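PDB 4ZCF: type III restriction-modification enzyme EcoP15I Mod subunit from Escherichia coli, which methylates the N6 of one adenine in 5'-CAGCAG-3' DNA using S-adenosyl-L-methionine, and joins the Res subunit to form a DNA-cutting restriction enzyme. Local coordinates for residues K208-C211 and D212-G216; A173-T176 and F177-P180; R67-A70 and N71-P74. All coordinates share one frame; numbering follows the deposited sequence.

Interaction 1 of 3, residues K208-C211 and D212-G216. With MN (manganese (II) ion), chain G.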
ATOM      1  N   LYS A 208      10.253  -3.192   3.488  1.00 33.34           N
ATOM      2  CA  LYS A 208       8.984  -2.872   4.117  1.00 34.63           C
ATOM      3  C   LYS A 208       8.893  -1.379   4.335  1.00 41.07           C
ATOM      4  O   LYS A 208       7.834  -0.798   4.068  1.00 40.69           O
ATOM      5  CB  LYS A 208       8.820  -3.632   5.452  1.00 37.39           C
ATOM      6  CG  LYS A 208       8.003  -4.909   5.350  1.00 44.64           C
ATOM      7  CD  LYS A 208       6.486  -4.658   5.124  1.00 58.83           C
ATOM      8  CE  LYS A 208       5.708  -4.330   6.376  1.00 75.69           C
ATOM      9  NZ  LYS A 208       5.829  -2.891   6.743  1.00 90.08           N
ATOM     10  N   LEU A 209      10.018  -0.752   4.764  1.00 39.26           N
ATOM     11  CA  LEU A 209      10.104   0.702   4.941  1.00 40.32           C
ATOM     12  C   LEU A 209      10.067   1.484   3.622  1.00 43.70           C
ATOM     13  O   LEU A 209       9.389   2.517   3.568  1.00 45.05           O
ATOM     14  CB  LEU A 209      11.262   1.135   5.872  1.00 41.17           C
ATOM     15  CG  LEU A 209      11.112   0.731   7.378  1.00 46.04           C
ATOM     16  CD1 LEU A 209      12.146   1.403   8.222  1.00 46.19           C
ATOM     17  CD2 LEU A 209       9.743   1.085   7.935  1.00 46.13           C
ATOM     18  N   VAL A 210      10.697   0.962   2.536  1.00 38.30           N
ATOM     19  CA  VAL A 210      10.627   1.597   1.200  1.00 37.26           C
ATOM     20  C   VAL A 210       9.245   1.435   0.564  1.00 40.42           C
ATOM     21  O   VAL A 210       8.822   2.303  -0.197  1.00 41.77           O
ATOM     22  CB  VAL A 210      11.805   1.240   0.258  1.00 41.43           C
ATOM     23  CG1 VAL A 210      11.577  -0.063  -0.476  1.00 40.98           C
ATOM     24  CG2 VAL A 210      12.080   2.359  -0.731  1.00 41.91           C
ATOM     25  N   CYS A 211       8.522   0.347   0.903  1.00 35.10           N
ATOM     26  CA  CYS A 211       7.164   0.096   0.411  1.00 33.98           C
ATOM     27  C   CYS A 211       6.194   1.030   1.064  1.00 36.11           C
ATOM     28  O   CYS A 211       5.194   1.423   0.453  1.00 36.29           O
ATOM     29  CB  CYS A 211       6.763  -1.353   0.631  1.00 34.65           C
ATOM     30  SG  CYS A 211       7.383  -2.481  -0.624  1.00 38.74           S
ATOM     31  N   ASP A 212       6.484   1.378   2.325  1.00 32.20           N
ATOM     32  CA  ASP A 212       5.749   2.372   3.095  1.00 31.33           C
ATOM     33  C   ASP A 212       5.872   3.702   2.367  1.00 35.03           C
ATOM     34  O   ASP A 212       4.858   4.311   2.073  1.00 33.34           O
ATOM     35  CB  ASP A 212       6.272   2.448   4.536  1.00 32.66           C
ATOM     36  CG  ASP A 212       5.846   1.292   5.449  1.00 41.70           C
ATOM     37  OD1 ASP A 212       4.898   0.562   5.087  1.00 42.46           O
ATOM     38  OD2 ASP A 212       6.436   1.151   6.559  1.00 49.41           O
ATOM     39  N   GLU A 213       7.087   4.061   1.928  1.00 34.64           N
ATOM     40  CA  GLU A 213       7.359   5.280   1.160  1.00 36.43           C
ATOM     41  C   GLU A 213       6.594   5.331  -0.158  1.00 42.74           C
ATOM     42  O   GLU A 213       5.817   6.271  -0.364  1.00 44.86           O
ATOM     43  CB  GLU A 213       8.880   5.400   0.888  1.00 38.34           C
ATOM     44  CG  GLU A 213       9.536   6.635   1.472  1.00 47.08           C
ATOM     45  CD  GLU A 213       9.302   7.875   0.645  1.00 75.29           C
ATOM     46  OE1 GLU A 213       9.653   7.861  -0.559  1.00 66.70           O
ATOM     47  OE2 GLU A 213       8.735   8.850   1.191  1.00 76.71           O
ATOM     48  N   ILE A 214       6.814   4.319  -1.049  1.00 37.33           N
ATOM     49  CA  ILE A 214       6.210   4.206  -2.385  1.00 35.83           C
ATOM     50  C   ILE A 214       4.689   3.968  -2.354  1.00 38.97           C
ATOM     51  O   ILE A 214       3.985   4.534  -3.193  1.00 38.49           O
ATOM     52  CB  ILE A 214       7.014   3.167  -3.290  1.00 38.61           C
ATOM     53  CG1 ILE A 214       8.460   3.621  -3.539  1.00 38.19           C
ATOM     54  CG2 ILE A 214       6.324   2.779  -4.626  1.00 36.78           C
ATOM     55  CD1 ILE A 214       9.451   2.514  -3.454  1.00 43.81           C
ATOM     56  N   PHE A 215       4.169   3.118  -1.427  1.00 35.26           N
ATOM     57  CA  PHE A 215       2.724   2.819  -1.434  1.00 34.06           C
ATOM     58  C   PHE A 215       1.890   3.442  -0.351  1.00 41.60           C
ATOM     59  O   PHE A 215       0.667   3.443  -0.461  1.00 43.23           O
ATOM     60  CB  PHE A 215       2.485   1.313  -1.397  1.00 34.83           C
ATOM     61  CG  PHE A 215       3.033   0.544  -2.569  1.00 35.08           C
ATOM     62  CD1 PHE A 215       2.248   0.304  -3.691  1.00 36.30           C
ATOM     63  CD2 PHE A 215       4.305  -0.017  -2.516  1.00 36.37           C
ATOM     64  CE1 PHE A 215       2.749  -0.422  -4.768  1.00 37.08           C
ATOM     65  CE2 PHE A 215       4.799  -0.766  -3.582  1.00 38.88           C
ATOM     66  CZ  PHE A 215       4.033  -0.943  -4.711  1.00 36.90           C
ATOM     67  N   GLY A 216       2.519   3.880   0.728  1.00 38.96           N
ATOM     68  CA  GLY A 216       1.792   4.360   1.893  1.00 38.70           C
ATOM     69  C   GLY A 216       1.509   3.196   2.817  1.00 43.70           C
ATOM     70  O   GLY A 216       1.011   2.148   2.379  1.00 42.57           O
TER
HETATM   71 MN    MN G 702       8.968  11.124   1.789  1.00 75.95          MN

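Interaction 2 of 3, residues A173-T176 and F177-P180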
ATOM      1  N   ALA A 173      22.779   0.300  -1.686  1.00 37.15           N
ATOM      2  CA  ALA A 173      22.946  -0.166  -3.074  1.00 36.26           C
ATOM      3  C   ALA A 173      21.704  -0.967  -3.477  1.00 40.38           C
ATOM      4  O   ALA A 173      21.098  -0.694  -4.534  1.00 39.63           O
ATOM      5  CB  ALA A 173      24.194  -1.019  -3.202  1.00 36.77           C
ATOM      6  N   TRP A 174      21.259  -1.883  -2.568  1.00 36.24           N
ATOM      7  CA  TRP A 174      20.036  -2.681  -2.754  1.00 34.75           C
ATOM      8  C   TRP A 174      18.786  -1.808  -2.902  1.00 36.29           C
ATOM      9  O   TRP A 174      18.001  -2.047  -3.809  1.00 36.29           O
ATOM     10  CB  TRP A 174      19.878  -3.726  -1.650  1.00 32.98           C
ATOM     11  CG  TRP A 174      18.851  -4.775  -1.975  1.00 33.33           C
ATOM     12  CD1 TRP A 174      19.060  -5.947  -2.646  1.00 36.15           C
ATOM     13  CD2 TRP A 174      17.445  -4.744  -1.642  1.00 32.18           C
ATOM     14  NE1 TRP A 174      17.881  -6.660  -2.736  1.00 35.97           N
ATOM     15  CE2 TRP A 174      16.869  -5.936  -2.143  1.00 36.80           C
ATOM     16  CE3 TRP A 174      16.620  -3.828  -0.957  1.00 31.83           C
ATOM     17  CZ2 TRP A 174      15.504  -6.237  -1.979  1.00 34.90           C
ATOM     18  CZ3 TRP A 174      15.265  -4.114  -0.812  1.00 32.44           C
ATOM     19  CH2 TRP A 174      14.724  -5.312  -1.296  1.00 33.16           C
ATOM     20  N   LEU A 175      18.630  -0.762  -2.063  1.00 33.40           N
ATOM     21  CA  LEU A 175      17.489   0.173  -2.137  1.00 33.18           C
ATOM     22  C   LEU A 175      17.514   1.033  -3.406  1.00 40.07           C
ATOM     23  O   LEU A 175      16.456   1.354  -3.951  1.00 40.69           O
ATOM     24  CB  LEU A 175      17.402   1.047  -0.883  1.00 33.08           C
ATOM     25  CG  LEU A 175      17.073   0.341   0.459  1.00 37.55           C
ATOM     26  CD1 LEU A 175      17.413   1.238   1.630  1.00 37.89           C
ATOM     27  CD2 LEU A 175      15.603  -0.045   0.567  1.00 38.08           C
ATOM     28  N   THR A 176      18.727   1.351  -3.917  1.00 38.28           N
ATOM     29  CA  THR A 176      18.922   2.118  -5.154  1.00 37.79           C
ATOM     30  C   THR A 176      18.437   1.251  -6.324  1.00 42.27           C
ATOM     31  O   THR A 176      17.859   1.772  -7.280  1.00 44.42           O
ATOM     32  CB  THR A 176      20.408   2.564  -5.303  1.00 39.98           C
ATOM     33  OG1 THR A 176      20.857   3.164  -4.085  1.00 35.38           O
ATOM     34  CG2 THR A 176      20.630   3.539  -6.468  1.00 33.36           C
ATOM     35  N   PHE A 177      18.673  -0.067  -6.241  1.00 36.89           N
ATOM     36  CA  PHE A 177      18.255  -1.035  -7.252  1.00 35.19           C
ATOM     37  C   PHE A 177      16.730  -1.236  -7.314  1.00 38.03           C
ATOM     38  O   PHE A 177      16.177  -1.075  -8.404  1.00 36.87           O
ATOM     39  CB  PHE A 177      19.036  -2.358  -7.124  1.00 36.94           C
ATOM     40  CG  PHE A 177      18.510  -3.510  -7.962  1.00 38.80           C
ATOM     41  CD1 PHE A 177      18.534  -3.451  -9.351  1.00 41.94           C
ATOM     42  CD2 PHE A 177      18.004  -4.655  -7.358  1.00 40.71           C
ATOM     43  CE1 PHE A 177      18.034  -4.500 -10.118  1.00 43.12           C
ATOM     44  CE2 PHE A 177      17.490  -5.692  -8.124  1.00 44.08           C
ATOM     45  CZ  PHE A 177      17.511  -5.609  -9.498  1.00 42.66           C
ATOM     46  N   ILE A 178      16.041  -1.555  -6.176  1.00 34.83           N
ATOM     47  CA  ILE A 178      14.574  -1.784  -6.218  1.00 34.95           C
ATOM     48  C   ILE A 178      13.681  -0.572  -6.368  1.00 36.67           C
ATOM     49  O   ILE A 178      12.660  -0.696  -7.036  1.00 35.60           O
ATOM     50  CB  ILE A 178      13.990  -2.796  -5.179  1.00 39.33           C
ATOM     51  CG1 ILE A 178      14.456  -2.494  -3.760  1.00 40.32           C
ATOM     52  CG2 ILE A 178      14.265  -4.266  -5.563  1.00 42.62           C
ATOM     53  CD1 ILE A 178      13.670  -1.456  -3.022  1.00 47.65           C
ATOM     54  N   TYR A 179      13.983   0.556  -5.667  1.00 33.80           N
ATOM     55  CA  TYR A 179      13.163   1.777  -5.702  1.00 32.97           C
ATOM     56  C   TYR A 179      12.539   2.124  -7.076  1.00 36.49           C
ATOM     57  O   TYR A 179      11.300   2.246  -7.130  1.00 38.45           O
ATOM     58  CB  TYR A 179      13.892   3.008  -5.095  1.00 35.06           C
ATOM     59  CG  TYR A 179      13.029   4.261  -5.055  1.00 38.08           C
ATOM     60  CD1 TYR A 179      12.832   5.034  -6.196  1.00 39.36           C
ATOM     61  CD2 TYR A 179      12.360   4.638  -3.890  1.00 39.34           C
ATOM     62  CE1 TYR A 179      11.963   6.120  -6.197  1.00 39.38           C
ATOM     63  CE2 TYR A 179      11.509   5.744  -3.872  1.00 40.41           C
ATOM     64  CZ  TYR A 179      11.316   6.482  -5.031  1.00 49.83           C
ATOM     65  OH  TYR A 179      10.473   7.571  -5.061  1.00 55.50           O
ATOM     66  N   PRO A 180      13.316   2.354  -8.182  1.00 29.84           N
ATOM     67  CA  PRO A 180      12.673   2.785  -9.429  1.00 27.95           C
ATOM     68  C   PRO A 180      11.771   1.725 -10.044  1.00 32.56           C
ATOM     69  O   PRO A 180      10.798   2.059 -10.730  1.00 32.32           O
ATOM     70  CB  PRO A 180      13.852   3.156 -10.310  1.00 29.29           C
ATOM     71  CG  PRO A 180      14.972   2.308  -9.820  1.00 33.79           C
ATOM     72  CD  PRO A 180      14.789   2.300  -8.348  1.00 30.33           C
TER

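Interaction 3 of 3, residues R67-A70 and N71-P74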
ATOM      1  N   ARG A  67      15.494   8.120  -7.595  1.00 37.39           N
ATOM      2  CA  ARG A  67      14.404   9.015  -8.025  1.00 38.43           C
ATOM      3  C   ARG A  67      14.583   9.483  -9.504  1.00 42.20           C
ATOM      4  O   ARG A  67      13.612   9.547 -10.262  1.00 40.84           O
ATOM      5  CB  ARG A  67      14.259  10.211  -7.065  1.00 39.99           C
ATOM      6  CG  ARG A  67      13.503   9.862  -5.779  1.00 57.92           C
ATOM      7  CD  ARG A  67      13.129  11.079  -4.941  1.00 76.18           C
ATOM      8  NE  ARG A  67      14.215  11.510  -4.055  1.00 89.23           N
ATOM      9  CZ  ARG A  67      15.009  12.558  -4.275  1.00105.79           C
ATOM     10  NH1 ARG A  67      14.843  13.312  -5.359  1.00 91.15           N
ATOM     11  NH2 ARG A  67      15.969  12.864  -3.413  1.00 90.95           N
ATOM     12  N   LEU A  68      15.837   9.763  -9.900  1.00 39.56           N
ATOM     13  CA  LEU A  68      16.251  10.164 -11.243  1.00 39.53           C
ATOM     14  C   LEU A  68      16.001   9.014 -12.231  1.00 43.46           C
ATOM     15  O   LEU A  68      15.288   9.200 -13.223  1.00 41.96           O
ATOM     16  CB  LEU A  68      17.748  10.539 -11.217  1.00 39.57           C
ATOM     17  CG  LEU A  68      18.386  10.930 -12.550  1.00 43.96           C
ATOM     18  CD1 LEU A  68      17.655  12.126 -13.209  1.00 43.99           C
ATOM     19  CD2 LEU A  68      19.830  11.218 -12.362  1.00 44.95           C
ATOM     20  N   LEU A  69      16.567   7.821 -11.919  1.00 40.84           N
ATOM     21  CA  LEU A  69      16.426   6.561 -12.656  1.00 41.35           C
ATOM     22  C   LEU A  69      14.998   6.245 -13.057  1.00 46.39           C
ATOM     23  O   LEU A  69      14.811   5.638 -14.107  1.00 48.63           O
ATOM     24  CB  LEU A  69      16.964   5.404 -11.801  1.00 41.73           C
ATOM     25  CG  LEU A  69      18.274   4.718 -12.226  1.00 46.72           C
ATOM     26  CD1 LEU A  69      19.351   5.730 -12.650  1.00 47.57           C
ATOM     27  CD2 LEU A  69      18.785   3.803 -11.115  1.00 45.96           C
ATOM     28  N   ALA A  70      14.001   6.620 -12.229  1.00 41.86           N
ATOM     29  CA  ALA A  70      12.588   6.357 -12.473  1.00 42.36           C
ATOM     30  C   ALA A  70      11.940   7.378 -13.401  1.00 48.72           C
ATOM     31  O   ALA A  70      10.924   7.081 -14.048  1.00 48.68           O
ATOM     32  CB  ALA A  70      11.842   6.300 -11.157  1.00 43.40           C
ATOM     33  N   ASN A  71      12.512   8.586 -13.458  1.00 46.99           N
ATOM     34  CA  ASN A  71      11.988   9.687 -14.279  1.00 46.75           C
ATOM     35  C   ASN A  71      12.713   9.818 -15.612  1.00 49.29           C
ATOM     36  O   ASN A  71      12.165  10.436 -16.521  1.00 49.56           O
ATOM     37  CB  ASN A  71      11.938  11.006 -13.492  1.00 47.90           C
ATOM     38  CG  ASN A  71      10.962  10.974 -12.338  1.00 57.65           C
ATOM     39  OD1 ASN A  71       9.749  10.976 -12.521  1.00 48.90           O
ATOM     40  ND2 ASN A  71      11.464  10.900 -11.120  1.00 49.58           N
ATOM     41  N   LEU A  72      13.921   9.198 -15.735  1.00 43.96           N
ATOM     42  CA  LEU A  72      14.738   9.108 -16.947  1.00 42.90           C
ATOM     43  C   LEU A  72      13.887   8.408 -18.021  1.00 49.81           C
ATOM     44  O   LEU A  72      13.196   7.444 -17.688  1.00 49.90           O
ATOM     45  CB  LEU A  72      16.019   8.286 -16.677  1.00 42.11           C
ATOM     46  CG  LEU A  72      17.256   9.062 -16.241  1.00 45.34           C
ATOM     47  CD1 LEU A  72      18.390   8.134 -15.863  1.00 44.20           C
ATOM     48  CD2 LEU A  72      17.719  10.007 -17.311  1.00 46.80           C
ATOM     49  N   PRO A  73      13.837   8.893 -19.285  1.00 48.15           N
ATOM     50  CA  PRO A  73      12.925   8.264 -20.263  1.00 47.93           C
ATOM     51  C   PRO A  73      13.492   7.013 -20.965  1.00 51.53           C
ATOM     52  O   PRO A  73      14.716   6.842 -20.983  1.00 50.59           O
ATOM     53  CB  PRO A  73      12.669   9.407 -21.248  1.00 49.24           C
ATOM     54  CG  PRO A  73      13.971  10.146 -21.274  1.00 52.99           C
ATOM     55  CD  PRO A  73      14.542  10.052 -19.881  1.00 48.86           C
ATOM     56  N   PRO A  74      12.647   6.162 -21.604  1.00 48.47           N
ATOM     57  CA  PRO A  74      13.199   5.011 -22.337  1.00 48.69           C
ATOM     58  C   PRO A  74      14.153   5.434 -23.451  1.00 53.18           C
ATOM     59  O   PRO A  74      13.906   6.419 -24.144  1.00 53.25           O
ATOM     60  CB  PRO A  74      11.960   4.276 -22.870  1.00 50.12           C
ATOM     61  CG  PRO A  74      10.832   4.770 -22.039  1.00 54.42           C
ATOM     62  CD  PRO A  74      11.172   6.187 -21.694  1.00 50.00           C
TER

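Interaction 1 of 3, residues K208-C211 and D212-G216
The Asp212 carboxylate crosses the Lys208 side chain at a slant, one turn on, in one of a series of i to i+4 pairings in the last turns of helix 204-215, which packs on the central sheet of the Rossmann-like methyltransferase fold. Its OD1 lies 3.9 Å from Lys208 NZ, a long salt bridge made by a lysine chain bent at chi2, chi3 and chi4. The stronger partner of OD1 is the hydroxyl of Tyr247 on strand 241-248. The other oxygen, OD2, rests 3.6 Å from CD2 of Leu209.

Glu213 N donates to Leu209 O, while the side chain extends outward and its OE2 coordinates a manganese ion at 2.4 Å. His168 of the restriction endonuclease chain packs on this glutamate. Ile214 N reaches Val210 O nearly straight (3.0 Å, 174°), while its CD1 lies alongside Val210 CG2 at 3.8 Å.

Phe215 has CG beside its own backbone N (chi1 -62°), which sets the ring edge-on to Cys211 O; Cys211 SG approaches obliquely, 5.4 Å from the ring centroid. At Gly216 phi turns positive and the helix ends, yet its N still donates to Asp212 O at 2.7 Å.

Interaction 2 of 3, residues A173-T176 and F177-P180
One face of the Trp174 indole is covered by Ile178, whose CG1 sits 3.8 Å from the centroid of the six-membered ring, 23° off its normal, in a CH-pi contact. The methylene lies off-centre, closest to the indole rim at CZ3 (3.5 Å), and Ile178 CD1 touches the same carbon. Phe133 meets the indole edge-to-face, and NE1 donates to Pro125 O. The Phe177 ring, by contrast, presents its edge to Trp174 O, and the Tyr179 ring has CD of Pro180 at its edge, in plane.

The indole reaches Ile178 because Trp174 CG stands opposite its backbone N (chi1 -166°), which carries the ring along the helix. Ile178 completes the match by placing CG1 between its own N and carbonyl carbon (chi1 50°). A serine in place of Trp174 would probably leave Ile178 CG1 without its aromatic cover and Pro125 O without the NE1 donor.

Backbone bonds run from Phe177, Ile178 and Tyr179 to the carbonyls four residues back; that of Ile178 N to Trp174 O (3.1 Å) lies in the carbonyl plane. The series is interrupted at Pro180, which has no N-H to offer: its CD faces Thr176 O at 3.3 Å, and the helix kinks here. Thr176 OG1 is engaged with Ser172 O and with Trp60 NE1.

Leu207 and Val210 of helix 204-215 pack on Trp174 and Ile178 respectively. The whole is a proline-kinked helix of the Rossmann-like methyltransferase fold, braced through Trp174 against the Asp-Pro-Pro-Tyr motif of N4/N6 amino-methyltransferases, whose residues 123-126 are predicted to bind S-adenosylmethionine.

Interaction 3 of 3, residues R67-A70 and N71-P74
Arg67 offers its backbone carbonyl to the side-chain amide of Asn71, four residues on: ND2 donates to Arg67 O at 2.7 Å. The bond is bent, with 130° at the hydrogen, and the carbonyl oxygen stands out of the amide plane of Asn71. That amide is placed over the last turn by a first torsion of -65°, which sets CG beside the residue's own backbone N.

Leu68 contributes both its carbonyl and its side chain. Its O accepts two backbone donors, Asn71 N and Leu72 N, both at 2.9 Å. They approach differently: Leu72 N comes nearly along the C=O axis, whereas Asn71 N lies well above the carbonyl plane. One oxygen is thus shared by donors three and four residues on, in the last turn of helix 63-71 before the loop to strand 76-80. The side chain of Leu68 meets that of Leu72 branch point to branch point, CG to CG at 4.3 Å, and Phe176 of the restriction endonuclease chain packs on both leucines, so this turn forms part of the interface between the subunits.

The side chain of Leu69 meets that of Leu72 at a slant, CD1 to CD1 at 4.1 Å. Lys107 NZ of helix 102-113 donates hydrogen bonds to both Leu69 O and Leu72 O, tying the turn to that helix.

The methyl group of Ala70 faces helix 171-188, where it packs on Pro180 and Tyr183.

In the fold
From the N terminus the chain passes interaction 3 at the end of helix 63-71, then interaction 2 in helix 171-188, then interaction 1 in helix 204-215. Each is local, so none closes a long loop, and they follow in series without nesting or crossing. Interaction 2 lies between the others in space as well as in sequence: Pro180 CB packs on Ala70 CB at 3.8 Å, and Val210 CG1 on Ile178 CD1 at 3.6 Å. Interactions 1 and 3 do not touch, their nearest atoms being about 6 Å apart. Helix 171-188 thus joins helix 63-71 to helix 204-215, which in turn packs on strands 193-199 and 241-248.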